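Local coordinates for putative diflavin flavoprotein A 3 (Synechocystis sp., PDB 6H0C), which probably passes electrons from NADH to oxygen, reducing it to water, this chain being the flavodiiron core of a larger modular protein, at residues Asp134-Gly139 / Leu144-Thr149; Ser41-Ile44 / Ala50-Asp53; Met357-Phe362 / Phe371-Val376; Phe310-Pro315 / Gln326-Ile331; Glu186-Tyr191 / Leu237-Arg242. All blocks are in the same frame, centred on the assembly; numbering follows the deposited sequence.

Interaction 1 (Asp134-Gly139 / Leu144-Thr149)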
# COMPACT_ATOMS: atom_id res chain seq x y z
N ASP A 134 -7.81 11.63 -17.12
CA ASP A 134 -9.24 11.42 -17.32
C ASP A 134 -10.02 12.30 -16.35
O ASP A 134 -9.50 12.69 -15.30
CB ASP A 134 -9.64 9.96 -17.12
CG ASP A 134 -9.39 9.10 -18.33
OD1 ASP A 134 -9.10 9.66 -19.41
OD2 ASP A 134 -9.48 7.86 -18.21
N HIS A 135 -11.28 12.59 -16.69
CA HIS A 135 -12.11 13.44 -15.86
C HIS A 135 -13.46 12.79 -15.54
O HIS A 135 -13.94 11.93 -16.26
CB HIS A 135 -12.35 14.79 -16.54
CG HIS A 135 -11.10 15.49 -16.95
ND1 HIS A 135 -10.22 16.05 -16.05
CD2 HIS A 135 -10.57 15.73 -18.18
CE1 HIS A 135 -9.21 16.60 -16.70
NE2 HIS A 135 -9.40 16.41 -17.99
N LEU A 136 -14.05 13.23 -14.43
CA LEU A 136 -15.40 12.85 -14.06
C LEU A 136 -16.07 14.08 -13.42
O LEU A 136 -15.63 14.58 -12.38
CB LEU A 136 -15.40 11.66 -13.10
CG LEU A 136 -16.77 11.08 -12.75
CD1 LEU A 136 -17.37 10.36 -13.96
CD2 LEU A 136 -16.69 10.15 -11.55
N ASP A 137 -17.13 14.56 -14.05
CA ASP A 137 -17.76 15.80 -13.62
C ASP A 137 -18.95 15.50 -12.72
O ASP A 137 -19.91 14.86 -13.15
CB ASP A 137 -18.17 16.62 -14.85
CG ASP A 137 -18.74 17.98 -14.50
OD1 ASP A 137 -18.69 18.38 -13.33
OD2 ASP A 137 -19.24 18.64 -15.43
N LEU A 138 -18.86 15.93 -11.46
CA LEU A 138 -19.94 15.72 -10.50
C LEU A 138 -20.89 16.92 -10.49
O LEU A 138 -21.86 16.94 -9.74
CB LEU A 138 -19.39 15.50 -9.09
CG LEU A 138 -18.41 14.33 -8.93
CD1 LEU A 138 -17.98 14.14 -7.47
CD2 LEU A 138 -19.01 13.05 -9.50
N GLY A 139 -20.60 17.91 -11.33
CA GLY A 139 -21.37 19.13 -11.37
C GLY A 139 -20.86 20.14 -10.35
O GLY A 139 -20.07 19.79 -9.47
N LEU A 144 -13.51 16.25 -11.47
CA LEU A 144 -12.39 15.49 -10.96
C LEU A 144 -11.41 15.13 -12.07
O LEU A 144 -11.81 14.81 -13.19
CB LEU A 144 -12.89 14.22 -10.27
CG LEU A 144 -14.02 14.41 -9.25
CD1 LEU A 144 -14.43 13.06 -8.66
CD2 LEU A 144 -13.61 15.40 -8.15
N THR A 145 -10.12 15.19 -11.75
CA THR A 145 -9.07 14.66 -12.62
C THR A 145 -8.37 13.50 -11.91
O THR A 145 -8.08 13.58 -10.72
CB THR A 145 -8.05 15.75 -13.01
OG1 THR A 145 -8.71 16.73 -13.81
CG2 THR A 145 -6.91 15.15 -13.81
N PHE A 146 -8.10 12.42 -12.64
CA PHE A 146 -7.50 11.25 -12.01
C PHE A 146 -6.02 11.09 -12.33
O PHE A 146 -5.58 11.40 -13.44
CB PHE A 146 -8.29 10.00 -12.40
CG PHE A 146 -9.72 10.04 -11.94
CD1 PHE A 146 -10.73 10.50 -12.78
CD2 PHE A 146 -10.05 9.68 -10.64
CE1 PHE A 146 -12.05 10.57 -12.34
CE2 PHE A 146 -11.36 9.74 -10.19
CZ PHE A 146 -12.36 10.18 -11.04
N ILE A 147 -5.26 10.62 -11.35
CA ILE A 147 -3.83 10.40 -11.48
C ILE A 147 -3.42 9.03 -10.93
O ILE A 147 -3.31 8.88 -9.70
CB ILE A 147 -2.99 11.47 -10.72
CG1 ILE A 147 -3.48 12.89 -11.04
CG2 ILE A 147 -1.51 11.29 -11.03
CD1 ILE A 147 -4.44 13.46 -10.03
N PRO A 148 -3.22 8.04 -11.81
CA PRO A 148 -2.67 6.75 -11.37
C PRO A 148 -1.31 6.91 -10.68
O PRO A 148 -0.43 7.61 -11.19
CB PRO A 148 -2.55 5.95 -12.68
CG PRO A 148 -3.60 6.54 -13.58
CD PRO A 148 -3.58 8.03 -13.25
N THR A 149 -1.13 6.28 -9.53
CA THR A 149 0.14 6.38 -8.83
C THR A 149 0.56 5.01 -8.31
O THR A 149 0.63 4.78 -7.10
CB THR A 149 0.07 7.40 -7.66
OG1 THR A 149 -1.03 7.08 -6.81
CG2 THR A 149 -0.11 8.82 -8.20
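Leu144, the first residue of 144-149, meets Leu136 as an antiparallel hydrogen-bonded pair. Its N donates to Leu136 O at 2.8 Å, and its own carbonyl O takes the Leu136 N in return at 3.0 Å. That same oxygen also receives a CA-H...O contact from His135. On the side chain, CG sits beside the backbone N (chi1 -50°), which carries the CD1 branch to Leu138 CD1, 3.9 Å away. Leu138 has left the strand by this point, yet its methyl turns back to the hairpin. The turn itself begins with an Asx turn, in which Asp137 OD1 accepts from Gly139 N.

Thr145 is the non-hydrogen-bonded partner of His135, and the two side chains run alongside each other on one face of the sheet. His135 ND1 lies 2.8 Å from Thr145 OG1, which sits at the edge of the imidazole near its plane, but the N-H points poorly at it (119°) and the bond is weak. Phe146 then closes the register: its N donates to Asp134 O over 3.0 Å. Its ring lies on the other face, with Leu136, and the Leu136 CB comes up to the ring edge at CE1 (3.6 Å). Tyr78 and Ile80 of strand 78-80 cover this apolar face, whereas His135 is exposed on the reverse.

The paired strands, 153° apart in direction, make a beta hairpin at the margin of the second sheet in the metallo-beta-lactamase-like alpha-beta/beta-alpha sandwich, with one side in the core between the sheets.

Interaction 2 (Ser41-Ile44 / Ala50-Asp53)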
# COMPACT_ATOMS: atom_id res chain seq x y z
N SER A 41 -13.05 7.79 4.49
CA SER A 41 -13.90 7.80 3.30
C SER A 41 -14.41 9.22 3.05
O SER A 41 -14.61 9.97 4.00
CB SER A 41 -15.09 6.86 3.47
OG SER A 41 -14.70 5.62 4.03
N TYR A 42 -14.62 9.57 1.79
CA TYR A 42 -15.05 10.94 1.46
C TYR A 42 -16.29 10.94 0.58
O TYR A 42 -16.44 10.13 -0.34
CB TYR A 42 -13.91 11.69 0.76
CG TYR A 42 -12.64 11.74 1.59
CD1 TYR A 42 -11.68 10.73 1.49
CD2 TYR A 42 -12.41 12.78 2.49
CE1 TYR A 42 -10.52 10.76 2.24
CE2 TYR A 42 -11.24 12.81 3.26
CZ TYR A 42 -10.31 11.80 3.13
OH TYR A 42 -9.15 11.82 3.87
N LEU A 43 -17.19 11.87 0.86
CA LEU A 43 -18.41 12.02 0.09
C LEU A 43 -18.48 13.40 -0.56
O LEU A 43 -18.47 14.43 0.14
CB LEU A 43 -19.62 11.79 0.98
CG LEU A 43 -20.97 11.76 0.28
CD1 LEU A 43 -21.06 10.55 -0.62
CD2 LEU A 43 -22.07 11.75 1.32
N ILE A 44 -18.49 13.43 -1.88
CA ILE A 44 -18.81 14.64 -2.61
C ILE A 44 -20.24 14.53 -3.12
O ILE A 44 -20.57 13.64 -3.90
CB ILE A 44 -17.88 14.91 -3.80
CG1 ILE A 44 -16.42 14.94 -3.36
CG2 ILE A 44 -18.24 16.23 -4.47
CD1 ILE A 44 -15.45 15.12 -4.52
N ALA A 50 -20.60 11.07 -5.20
CA ALA A 50 -19.48 10.13 -5.24
C ALA A 50 -18.98 9.83 -3.85
O ALA A 50 -18.84 10.74 -3.02
CB ALA A 50 -18.35 10.66 -6.10
N LEU A 51 -18.72 8.55 -3.59
CA LEU A 51 -18.14 8.11 -2.33
C LEU A 51 -16.75 7.54 -2.58
O LEU A 51 -16.60 6.60 -3.37
CB LEU A 51 -19.03 7.05 -1.66
CG LEU A 51 -18.45 6.44 -0.38
CD1 LEU A 51 -18.35 7.48 0.71
CD2 LEU A 51 -19.29 5.26 0.07
N PHE A 52 -15.73 8.11 -1.92
CA PHE A 52 -14.36 7.59 -1.99
C PHE A 52 -14.08 6.55 -0.91
O PHE A 52 -14.26 6.83 0.28
CB PHE A 52 -13.34 8.72 -1.82
CG PHE A 52 -13.30 9.73 -2.94
CD1 PHE A 52 -12.26 9.72 -3.86
CD2 PHE A 52 -14.27 10.73 -3.04
CE1 PHE A 52 -12.19 10.67 -4.88
CE2 PHE A 52 -14.22 11.69 -4.05
CZ PHE A 52 -13.17 11.66 -4.97
N ASP A 53 -13.62 5.37 -1.32
CA ASP A 53 -12.94 4.45 -0.41
C ASP A 53 -13.68 4.05 0.86
O ASP A 53 -13.25 4.41 1.97
CB ASP A 53 -11.61 5.06 0.01
CG ASP A 53 -10.70 5.30 -1.17
OD1 ASP A 53 -10.51 4.36 -1.96
OD2 ASP A 53 -10.19 6.44 -1.30
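Tyr42 O receives the N-H of Phe52 at 2.7 Å, almost straight at 170°. Two further groups gather on this oxygen: Leu51 CA gives a CA-H...O contact at 3.3 Å, and the Phe52 ring brings its edge up through CD2 (3.5 Å), with the oxygen in the ring plane. Phe52 O answers by accepting the N-H of Tyr42, to complete a hydrogen-bonded pair. Ile44 and Ala50 form the next such pair, with both bonds 2.9 Å long. Between them, Leu43 and Leu51 face each other as a non-hydrogen-bonded pair.

The side chains divide by face. Tyr42, Ile44, Ala50 and Phe52 share one side, where Ile44 CG1, beside its backbone N (chi1 -56°), extends CD1 to the edge of the Phe52 ring at CE2, 3.7 Å away. The CB of Tyr42 touches the same ring at CD2. Phe169 stacks on Phe52 and meets Tyr42 edge-to-face, while the Tyr42 hydroxyl is bonded to Pro227 O, so both aromatics look toward the second sheet. On the other side Leu51 packs against Phe63 and Leu67 of helix 60-70.

Just past the Tyr42-Phe52 pair the strand ends at Asp53, and Ser41 OG donates to Asp53 O at 2.8 Å. The Asp53 carboxylate is held by Gly82 N.

The whole is a tight beta hairpin inside the first sheet of the metallo-beta-lactamase-like sandwich, one face lying against the partner sheet and the other against an outer helix.

Interaction 3 (Met357-Phe362 / Phe371-Val376); sequences MLENKF and FDTIRV
Glu359 of helix 353-364 reaches across to Thr373 and Arg375, tying together the helix and the edge strand of a right-handed beta-alpha-beta unit (341-348, 353-364, 368-377) in the flavodoxin-like domain. Across this surface contact the interactions are polar.

The charged component is a salt bridge between Arg375 NH2 and Glu359 OE1, 2.9 Å long with an N-H...O angle of 161°. The carboxylate oxygen lies at the edge of the guanidinium, in its plane, but the donor approaches from above the carboxylate plane; the two flat groups are turned 51° apart. The same NH2 also pairs with Asp356, so the arginine joins two acids of one helix.

Hydrogen bonding without a second charge centres on the other oxygen, gripped by three donors. Thr373 OG1 donates to Glu359 OE2 at 2.6 Å, again from above the carboxylate plane. With CG anti to the backbone N (chi1 178°), the glutamate stretches straight out of the helix to this hydroxyl. Sharing the carboxylate between a cation and a hydroxyl would be expected to steady its negative charge.

Within 371-376, Thr373 CG2 lies 3.6 Å above one face of the Arg375 guanidinium, toward its rim.

Water completes the network. One molecule links Glu359 OE2 to Thr373 N, and a second donates to Glu359 OE2 at 2.6 Å while accepting from Arg375 NH1 at 2.9 Å.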
# COMPACT_ATOMS: atom_id res chain seq x y z
N MET A 357 11.76 -25.11 -2.33
CA MET A 357 12.16 -25.03 -3.74
C MET A 357 13.12 -23.86 -3.97
O MET A 357 14.20 -24.02 -4.53
CB MET A 357 10.92 -24.91 -4.63
CG MET A 357 11.21 -24.94 -6.13
SD MET A 357 11.68 -23.33 -6.81
CE MET A 357 10.17 -22.38 -6.60
N LEU A 358 12.72 -22.68 -3.51
CA LEU A 358 13.54 -21.48 -3.67
C LEU A 358 14.90 -21.60 -2.96
O LEU A 358 15.95 -21.26 -3.54
CB LEU A 358 12.79 -20.26 -3.16
CG LEU A 358 11.61 -19.79 -4.01
CD1 LEU A 358 10.88 -18.67 -3.30
CD2 LEU A 358 12.09 -19.34 -5.39
N GLU A 359 14.90 -22.08 -1.72
CA GLU A 359 16.13 -22.21 -0.97
C GLU A 359 17.11 -23.12 -1.73
O GLU A 359 18.28 -22.79 -1.90
CB GLU A 359 15.85 -22.76 0.43
CG GLU A 359 17.08 -22.99 1.30
CD GLU A 359 16.72 -23.38 2.72
OE1 GLU A 359 15.95 -24.34 2.90
OE2 GLU A 359 17.20 -22.71 3.66
N ASN A 360 16.59 -24.25 -2.19
CA ASN A 360 17.38 -25.23 -2.93
C ASN A 360 17.94 -24.71 -4.23
O ASN A 360 19.10 -24.97 -4.56
CB ASN A 360 16.54 -26.47 -3.22
CG ASN A 360 16.39 -27.35 -2.02
OD1 ASN A 360 17.26 -27.37 -1.15
ND2 ASN A 360 15.30 -28.09 -1.97
N LYS A 361 17.11 -23.99 -4.98
CA LYS A 361 17.53 -23.48 -6.28
C LYS A 361 18.63 -22.43 -6.12
O LYS A 361 19.60 -22.42 -6.87
CB LYS A 361 16.33 -22.91 -7.05
CG LYS A 361 15.67 -23.94 -7.97
CD LYS A 361 15.45 -25.24 -7.23
CE LYS A 361 15.01 -26.36 -8.16
NZ LYS A 361 14.55 -27.55 -7.37
N PHE A 362 18.48 -21.56 -5.12
CA PHE A 362 19.48 -20.54 -4.89
C PHE A 362 20.77 -21.15 -4.33
O PHE A 362 21.87 -20.74 -4.70
CB PHE A 362 18.92 -19.44 -3.97
CG PHE A 362 17.91 -18.56 -4.65
CD1 PHE A 362 18.16 -18.04 -5.91
CD2 PHE A 362 16.70 -18.26 -4.04
CE1 PHE A 362 17.22 -17.24 -6.56
CE2 PHE A 362 15.76 -17.46 -4.68
CZ PHE A 362 16.02 -16.95 -5.93
N PHE A 371 20.38 -14.36 5.68
CA PHE A 371 19.80 -14.78 6.94
C PHE A 371 19.29 -16.19 6.75
O PHE A 371 19.14 -16.66 5.61
CB PHE A 371 18.68 -13.84 7.42
CG PHE A 371 17.60 -13.56 6.39
CD1 PHE A 371 17.41 -12.28 5.91
CD2 PHE A 371 16.76 -14.57 5.94
CE1 PHE A 371 16.41 -12.01 4.98
CE2 PHE A 371 15.77 -14.31 5.00
CZ PHE A 371 15.60 -13.03 4.53
N ASP A 372 19.03 -16.88 7.85
CA ASP A 372 18.47 -18.22 7.76
C ASP A 372 17.06 -18.15 7.18
O ASP A 372 16.27 -17.29 7.57
CB ASP A 372 18.46 -18.90 9.14
CG ASP A 372 19.86 -19.13 9.67
OD1 ASP A 372 20.75 -19.48 8.87
OD2 ASP A 372 20.08 -18.97 10.90
N THR A 373 16.76 -19.05 6.25
CA THR A 373 15.45 -19.09 5.59
C THR A 373 14.31 -19.02 6.60
O THR A 373 14.31 -19.72 7.61
CB THR A 373 15.31 -20.36 4.74
OG1 THR A 373 16.26 -20.31 3.67
CG2 THR A 373 13.91 -20.45 4.15
N ILE A 374 13.35 -18.15 6.32
CA ILE A 374 12.25 -17.89 7.24
C ILE A 374 10.99 -18.65 6.85
O ILE A 374 10.47 -18.48 5.74
CB ILE A 374 11.93 -16.39 7.30
CG1 ILE A 374 13.05 -15.64 8.01
CG2 ILE A 374 10.60 -16.15 8.00
CD1 ILE A 374 12.96 -14.14 7.84
N ARG A 375 10.50 -19.48 7.76
CA ARG A 375 9.26 -20.23 7.55
C ARG A 375 8.24 -19.88 8.64
O ARG A 375 8.44 -20.19 9.81
CB ARG A 375 9.55 -21.73 7.55
CG ARG A 375 10.42 -22.18 6.38
CD ARG A 375 10.76 -23.66 6.46
NE ARG A 375 11.42 -24.14 5.25
CZ ARG A 375 12.73 -24.12 5.05
NH1 ARG A 375 13.55 -23.65 5.99
NH2 ARG A 375 13.24 -24.58 3.91
N VAL A 376 7.16 -19.21 8.25
CA VAL A 376 6.12 -18.82 9.19
C VAL A 376 4.83 -19.59 8.96
O VAL A 376 4.19 -19.42 7.92
CB VAL A 376 5.80 -17.32 9.08
CG1 VAL A 376 4.68 -16.95 10.06
CG2 VAL A 376 7.05 -16.49 9.33
O HOH W 1 19.27 -20.99 5.48
O HOH W 2 16.42 -23.59 6.01

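Interaction 4 (Phe310-Pro315 / Gln326-Ile331); sequences FIFGSP and QTALGI
Phe312 carries the strand's side of this contact, pushing its ring edge into the turn of helix 323-335 formed by Ala328 and Leu329. The tight part is small. CE1 stands 3.7 Å from Leu329 N, and CZ is 3.8 Å from Ala328 O, both helix atoms lying near the ring plane. The Ala328 methyl points toward the strand and touches Phe312 CE1 at 4.0 Å; Leu329, with CG anti to its N (chi1 166°), presents CB to that carbon at 4.2 Å. The edge meets the helix backbone itself, the Ala328 methyl lying off the ring plane; the CA atoms of Phe312 and Leu329 are 8.5 Å apart.

Elsewhere on the ring Phe362 meets Phe312 edge-to-face, and Leu358 of the same helix 353-364 also packs on it. The opposite side of helix 323-335 is much looser: Gln326, Thr327 and Gly330 are exposed and direct nothing at the strand. Gln326 is instead bonded through NE2 to Ala321 O.

Strand 309-313 is the middle strand of the parallel five-stranded sheet, and the helix follows it in a beta-alpha-beta crossover of the flavodoxin-like fold. No hydrogen bond joins the two segments, so their association probably rests on dispersion and the exclusion of water.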
# COMPACT_ATOMS: atom_id res chain seq x y z
N PHE A 310 19.36 -9.89 -3.08
CA PHE A 310 17.94 -10.05 -3.39
C PHE A 310 17.32 -11.05 -2.43
O PHE A 310 18.00 -11.93 -1.89
CB PHE A 310 17.74 -10.51 -4.84
CG PHE A 310 18.37 -11.86 -5.17
CD1 PHE A 310 17.66 -13.03 -4.98
CD2 PHE A 310 19.66 -11.93 -5.66
CE1 PHE A 310 18.24 -14.25 -5.28
CE2 PHE A 310 20.24 -13.16 -5.96
CZ PHE A 310 19.53 -14.31 -5.77
N ILE A 311 16.01 -10.91 -2.22
CA ILE A 311 15.26 -11.75 -1.29
C ILE A 311 13.95 -12.16 -1.93
O ILE A 311 13.24 -11.32 -2.48
CB ILE A 311 14.97 -10.99 0.02
CG1 ILE A 311 16.28 -10.51 0.67
CG2 ILE A 311 14.16 -11.86 0.97
CD1 ILE A 311 16.09 -9.70 1.95
N PHE A 312 13.62 -13.45 -1.89
CA PHE A 312 12.34 -13.96 -2.41
C PHE A 312 11.39 -14.33 -1.27
O PHE A 312 11.80 -15.00 -0.31
CB PHE A 312 12.55 -15.19 -3.31
CG PHE A 312 12.75 -14.86 -4.78
CD1 PHE A 312 11.86 -15.33 -5.74
CD2 PHE A 312 13.85 -14.12 -5.21
CE1 PHE A 312 12.05 -15.06 -7.09
CE2 PHE A 312 14.04 -13.85 -6.56
CZ PHE A 312 13.13 -14.32 -7.50
N GLY A 313 10.14 -13.91 -1.39
CA GLY A 313 9.09 -14.26 -0.45
C GLY A 313 7.94 -14.91 -1.20
O GLY A 313 7.43 -14.35 -2.17
N SER A 314 7.52 -16.09 -0.76
CA SER A 314 6.50 -16.82 -1.51
C SER A 314 5.59 -17.64 -0.61
O SER A 314 6.05 -18.29 0.32
CB SER A 314 7.16 -17.73 -2.56
OG SER A 314 6.21 -18.49 -3.27
N PRO A 315 4.28 -17.62 -0.90
CA PRO A 315 3.37 -18.61 -0.32
C PRO A 315 3.49 -19.93 -1.09
O PRO A 315 4.23 -20.02 -2.07
CB PRO A 315 1.99 -17.99 -0.53
CG PRO A 315 2.15 -17.24 -1.83
CD PRO A 315 3.58 -16.71 -1.82
N GLN A 326 7.79 -18.27 -9.88
CA GLN A 326 8.58 -19.14 -10.75
C GLN A 326 9.24 -18.37 -11.90
O GLN A 326 10.43 -18.56 -12.18
CB GLN A 326 7.73 -20.29 -11.30
CG GLN A 326 7.17 -21.21 -10.21
CD GLN A 326 6.30 -22.33 -10.78
OE1 GLN A 326 6.54 -22.82 -11.88
NE2 GLN A 326 5.28 -22.72 -10.02
N THR A 327 8.48 -17.51 -12.57
CA THR A 327 9.04 -16.75 -13.67
C THR A 327 10.05 -15.70 -13.16
O THR A 327 11.10 -15.52 -13.79
CB THR A 327 7.95 -16.06 -14.51
OG1 THR A 327 7.21 -15.16 -13.69
CG2 THR A 327 7.01 -17.10 -15.11
N ALA A 328 9.77 -15.03 -12.05
CA ALA A 328 10.75 -14.11 -11.44
C ALA A 328 12.06 -14.84 -11.10
O ALA A 328 13.15 -14.30 -11.26
CB ALA A 328 10.17 -13.44 -10.18
N LEU A 329 11.93 -16.08 -10.63
CA LEU A 329 13.10 -16.90 -10.30
C LEU A 329 14.00 -17.10 -11.52
O LEU A 329 15.23 -16.99 -11.41
CB LEU A 329 12.65 -18.26 -9.74
CG LEU A 329 13.71 -19.36 -9.64
CD1 LEU A 329 14.71 -19.04 -8.55
CD2 LEU A 329 13.06 -20.72 -9.39
N GLY A 330 13.40 -17.38 -12.67
CA GLY A 330 14.15 -17.55 -13.90
C GLY A 330 14.91 -16.30 -14.30
O GLY A 330 16.08 -16.35 -14.68
N ILE A 331 14.22 -15.16 -14.23
CA ILE A 331 14.84 -13.89 -14.58
C ILE A 331 15.96 -13.57 -13.61
O ILE A 331 17.02 -13.08 -14.01
CB ILE A 331 13.80 -12.74 -14.60
CG1 ILE A 331 12.73 -13.03 -15.66
CG2 ILE A 331 14.48 -11.40 -14.85
CD1 ILE A 331 11.52 -12.11 -15.59

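Interaction 5 (Glu186-Tyr191 / Leu237-Arg242)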
# COMPACT_ATOMS: atom_id res chain seq x y z
N GLU A 186 -3.58 20.42 12.61
CA GLU A 186 -2.89 21.56 13.21
C GLU A 186 -1.85 21.07 14.19
O GLU A 186 -2.14 20.21 15.02
CB GLU A 186 -3.84 22.52 13.92
CG GLU A 186 -3.12 23.77 14.40
CD GLU A 186 -4.06 24.94 14.64
OE1 GLU A 186 -3.71 26.08 14.26
OE2 GLU A 186 -5.15 24.71 15.22
N GLY A 187 -0.65 21.62 14.09
CA GLY A 187 0.47 21.17 14.89
C GLY A 187 1.36 20.27 14.06
O GLY A 187 0.91 19.27 13.49
N TRP A 188 2.64 20.61 13.97
CA TRP A 188 3.57 19.81 13.20
C TRP A 188 4.18 18.66 14.01
O TRP A 188 4.16 17.51 13.59
CB TRP A 188 4.69 20.67 12.63
CG TRP A 188 5.74 19.82 12.01
CD1 TRP A 188 6.93 19.47 12.56
CD2 TRP A 188 5.66 19.14 10.75
NE1 TRP A 188 7.61 18.63 11.72
CE2 TRP A 188 6.86 18.42 10.60
CE3 TRP A 188 4.71 19.10 9.74
CZ2 TRP A 188 7.13 17.65 9.46
CZ3 TRP A 188 4.97 18.33 8.61
CH2 TRP A 188 6.18 17.62 8.48
N THR A 189 4.73 18.99 15.17
CA THR A 189 5.52 18.03 15.95
C THR A 189 4.74 16.79 16.41
O THR A 189 5.27 15.68 16.38
CB THR A 189 6.15 18.74 17.17
OG1 THR A 189 7.20 19.59 16.71
CG2 THR A 189 6.72 17.73 18.15
N ILE A 190 3.48 16.95 16.81
CA ILE A 190 2.71 15.80 17.28
C ILE A 190 2.55 14.70 16.22
O ILE A 190 2.35 13.54 16.57
CB ILE A 190 1.30 16.21 17.76
CG1 ILE A 190 0.56 16.97 16.66
CG2 ILE A 190 1.38 17.07 19.01
CD1 ILE A 190 -0.60 17.77 17.19
N TYR A 191 2.63 15.06 14.94
CA TYR A 191 2.46 14.06 13.86
C TYR A 191 3.77 13.66 13.17
O TYR A 191 3.77 12.77 12.33
CB TYR A 191 1.49 14.58 12.79
CG TYR A 191 0.10 14.88 13.30
CD1 TYR A 191 -0.75 13.86 13.72
CD2 TYR A 191 -0.36 16.18 13.36
CE1 TYR A 191 -2.01 14.14 14.18
CE2 TYR A 191 -1.63 16.46 13.82
CZ TYR A 191 -2.45 15.44 14.23
OH TYR A 191 -3.71 15.74 14.69
N LEU A 237 0.85 20.53 5.01
CA LEU A 237 0.94 20.10 3.62
C LEU A 237 2.31 20.40 3.00
O LEU A 237 2.99 19.49 2.52
CB LEU A 237 -0.17 20.75 2.79
CG LEU A 237 -0.36 20.22 1.35
CD1 LEU A 237 -1.78 20.44 0.84
CD2 LEU A 237 0.65 20.85 0.40
N ARG A 238 2.73 21.66 3.03
CA ARG A 238 4.01 22.01 2.40
C ARG A 238 5.18 21.35 3.10
O ARG A 238 6.07 20.78 2.45
CB ARG A 238 4.21 23.53 2.37
CG ARG A 238 3.35 24.20 1.32
CD ARG A 238 3.61 25.69 1.24
NE ARG A 238 2.67 26.34 0.33
CZ ARG A 238 2.75 27.62 -0.03
NH1 ARG A 238 3.72 28.39 0.45
NH2 ARG A 238 1.85 28.13 -0.86
N GLU A 239 5.18 21.39 4.43
CA GLU A 239 6.30 20.86 5.18
C GLU A 239 6.40 19.36 4.99
O GLU A 239 7.49 18.82 4.84
CB GLU A 239 6.17 21.21 6.65
CG GLU A 239 7.39 20.87 7.46
CD GLU A 239 7.42 21.60 8.80
OE1 GLU A 239 8.47 21.54 9.47
OE2 GLU A 239 6.40 22.24 9.18
N LEU A 240 5.27 18.67 4.98
CA LEU A 240 5.31 17.22 4.81
C LEU A 240 5.76 16.88 3.39
O LEU A 240 6.50 15.92 3.18
CB LEU A 240 3.94 16.59 5.10
CG LEU A 240 3.86 15.06 4.94
CD1 LEU A 240 4.94 14.35 5.75
CD2 LEU A 240 2.47 14.54 5.30
N THR A 241 5.33 17.68 2.42
CA THR A 241 5.72 17.42 1.04
C THR A 241 7.24 17.59 0.88
O THR A 241 7.89 16.72 0.29
CB THR A 241 4.98 18.34 0.07
OG1 THR A 241 3.57 18.16 0.24
CG2 THR A 241 5.35 18.01 -1.36
N ARG A 242 7.80 18.67 1.42
CA ARG A 242 9.25 18.88 1.39
C ARG A 242 10.01 17.73 2.09
O ARG A 242 11.05 17.28 1.61
CB ARG A 242 9.62 20.23 2.03
CG ARG A 242 9.03 21.46 1.33
CD ARG A 242 9.62 22.79 1.88
NE ARG A 242 9.52 22.92 3.34
CZ ARG A 242 8.57 23.61 3.99
NH1 ARG A 242 7.63 24.25 3.31
NH2 ARG A 242 8.57 23.66 5.32
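The Trp188 indole and the Glu239 carboxylate lie stacked, their planes 5° apart, with Glu239 CD 3.5 Å above the ring system and over its centre. This is packing between the residue just ahead of helix 189-202 and the first turns of helix 237-253, the long helix that runs from the metallo-beta-lactamase-like part of the core toward the flavodoxin-like part.

The glutamate covers the indole along its length. Its CG makes a CH-pi contact with the six-membered ring, 3.6 Å from the centroid and only 11° off the ring normal. Farther out, OE2 lies over the same face, 3.6 Å from Trp188 CD2, while OE1 is nearest CE2. No hydrogen bond joins the pair: the indole N-H is not used across this contact, and the carboxylate oxygens meet pi-bonded atoms instead. That face is electron-rich, so the stack is more plausibly held by the aliphatic part of the side chain than by its charge.

Both side chains reach for one another in the same way, each with CG anti to its own N (chi1 172° in Trp188). Arg195, about two helical turns farther on, packs on Trp188 and also on Leu240.

Leu240 supplies the second, smaller contact. Its backbone N lies obliquely to the indole, 3.7 Å from CZ3, and its CB approaches that same Trp188 CZ3 at 4.1 Å.

How the interactions relate
The five contacts fall into two groups that follow the two domains of the core. Interactions 2 and 1, in that order along the chain, are hairpins of different sheets in the metallo-beta-lactamase-like part; their centres are 13 Å apart, and Leu138 and Leu144 of one pack on Ile44, Ala50 and Phe52 of the other, joining the two sheets. Interactions 4 and 3 come last, 11 Å apart at their centres, on one parallel sheet of the flavodoxin-like domain, where Phe362 touches Phe310 and Leu329. Interaction 5 lies between the groups in sequence, about 24 Å from interaction 2 and 39 Å from interaction 4, centre to centre. This is consistent with each domain packing round its own core.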